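Local coordinates for 75aa long hypothetical regulatory protein AsnC (PDB 2CVI) that probably acts in transcriptional regulation as a stand-alone ligand-binding domain of the Lrp/AsnC family that pairs with copies of itself, at the interface of chains A and B. Sequence-based numbering; all coordinates share one arbitrary frame. Chains: chain A/B, 75aa long hypothetical regulatory protein AsnC.

The interface of chains A and B. Residues chain A 5, 7, 32, 34, 41; chain B 5, 72.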
loop_
_atom_site.group_PDB
_atom_site.type_symbol
_atom_site.label_atom_id
_atom_site.label_comp_id
_atom_site.label_asym_id
_atom_site.label_seq_id
_atom_site.Cartn_x
_atom_site.Cartn_y
_atom_site.Cartn_z
ATOM N N PHE A 5 2.565 1.297 -6.497
ATOM C CA PHE A 5 2.527 0.240 -5.502
ATOM C C PHE A 5 2.050 -1.005 -6.227
ATOM O O PHE A 5 1.030 -0.965 -6.925
ATOM C CB PHE A 5 1.534 0.567 -4.389
ATOM C CG PHE A 5 2.060 1.543 -3.403
ATOM C CD1 PHE A 5 2.740 1.098 -2.266
ATOM C CD2 PHE A 5 1.942 2.905 -3.639
ATOM C CE1 PHE A 5 3.307 1.980 -1.388
ATOM C CE2 PHE A 5 2.498 3.837 -2.773
ATOM C CZ PHE A 5 3.197 3.378 -1.630
ATOM N N LEU A 7 0.659 -4.702 -5.694
ATOM C CA LEU A 7 0.060 -5.595 -4.696
ATOM C C LEU A 7 0.201 -6.994 -5.255
ATOM O O LEU A 7 -0.168 -7.233 -6.404
ATOM C CB LEU A 7 -1.420 -5.234 -4.460
ATOM C CG LEU A 7 -1.853 -3.933 -3.749
ATOM C CD1 LEU A 7 -1.518 -3.996 -2.285
ATOM C CD2 LEU A 7 -1.282 -2.702 -4.431
ATOM N N TYR A 32 6.633 -4.862 1.934
ATOM C CA TYR A 32 5.997 -5.283 3.168
ATOM C C TYR A 32 5.246 -6.571 2.987
ATOM O O TYR A 32 4.460 -6.711 2.053
ATOM C CB TYR A 32 4.960 -4.268 3.617
ATOM C CG TYR A 32 5.479 -2.873 3.759
ATOM C CD1 TYR A 32 5.797 -2.354 5.006
ATOM C CD2 TYR A 32 5.605 -2.058 2.640
ATOM C CE1 TYR A 32 6.237 -1.004 5.120
ATOM C CE2 TYR A 32 6.031 -0.741 2.743
ATOM C CZ TYR A 32 6.344 -0.231 3.978
ATOM O OH TYR A 32 6.781 1.080 4.005
ATOM N N VAL A 34 2.272 -8.635 4.167
ATOM C CA VAL A 34 1.016 -8.201 4.763
ATOM C C VAL A 34 -0.025 -9.302 4.763
ATOM O O VAL A 34 0.085 -10.330 4.033
ATOM C CB VAL A 34 0.343 -7.003 3.987
ATOM C CG1 VAL A 34 1.170 -5.715 4.182
ATOM C CG2 VAL A 34 0.253 -7.331 2.473
ATOM N N ILE A 41 3.184 -6.083 -0.505
ATOM C CA ILE A 41 2.993 -4.773 -1.131
ATOM C C ILE A 41 4.387 -4.201 -1.349
ATOM O O ILE A 41 5.203 -4.160 -0.438
ATOM C CB ILE A 41 2.251 -3.796 -0.258
ATOM C CG1 ILE A 41 0.830 -4.262 -0.052
ATOM C CG2 ILE A 41 2.240 -2.378 -0.971
ATOM C CD1 ILE A 41 0.036 -3.323 0.802
ATOM N N PHE B 5 -2.135 -0.736 5.048
ATOM C CA PHE B 5 -2.247 -0.108 3.761
ATOM C C PHE B 5 -3.682 -0.325 3.359
ATOM O O PHE B 5 -4.126 -1.480 3.178
ATOM C CB PHE B 5 -1.314 -0.746 2.743
ATOM C CG PHE B 5 0.104 -0.280 2.852
ATOM C CD1 PHE B 5 0.520 0.859 2.133
ATOM C CD2 PHE B 5 1.023 -0.955 3.634
ATOM C CE1 PHE B 5 1.818 1.303 2.191
ATOM C CE2 PHE B 5 2.359 -0.491 3.688
ATOM C CZ PHE B 5 2.717 0.641 2.949
ATOM N N MET B 72 -4.895 -4.096 4.396
ATOM C CA MET B 72 -3.760 -4.953 4.574
ATOM C C MET B 72 -2.938 -4.483 5.744
ATOM O O MET B 72 -2.563 -3.328 5.861
ATOM C CB MET B 72 -2.900 -5.041 3.313
ATOM C CG MET B 72 -3.238 -6.226 2.405
ATOM S SD MET B 72 -4.683 -5.922 1.383
ATOM C CE MET B 72 -4.771 -4.319 0.550
#
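B:Phe5 reaches across to A:Phe5, A:Tyr32 and A:Ile41 from strand 2-10 of its chain, and all four residues have the extended backbones of beta strands. The B:Phe5 side chain is the main anchor of the patch and hides 67 Å² of its surface against chain A. Its CG lies anti to its own carbonyl carbon (chi1 -80°), placing the ring beside the backbone N, with its far end turned to chain A. That end meets A:Tyr32 edge to face: CE2 of B:Phe5 stands over the centre of the tyrosine ring, and CZ comes to 3.6 Å from CE2 of A:Tyr32. The ring centroids are 4.9 Å apart and the planes are inclined at 61°. In the plane of the tyrosine ring, the backbone O of A:Ile41 lies at its edge. The root of the phenylalanine is packed by A:Ile41, whose extended chain (chi2 -180°) carries its terminal methyl CD1 to 3.5 Å from CB of B:Phe5; the same methyl also touches CG and CD2. Also on the B:Phe5 ring, CE1 meets CE1 of A:Phe5 at 3.9 Å, the two equivalent side chains crossing at about a right angle.

Beside this cluster, B:Met72 packs on A:Val34 through the near part of its side chain, with CG 3.7 Å from the valine methyl CG2. Bends at chi2 and chi3 fold the methionine tip back, and its CE approaches CD1 of A:Leu7 more loosely, at 4.3 Å. No polar atoms bond across this patch, so it is held by apolar packing.

The contact lies where the sheets of two Lrp/AsnC-type alpha/beta domains face each other. Strands 2-10, 28-33 and 40-46 of chain A, with the loop residue A:Val34, meet strands 2-10 and 66-75 of chain B, and the helices of each domain lie on the far side of its sheet.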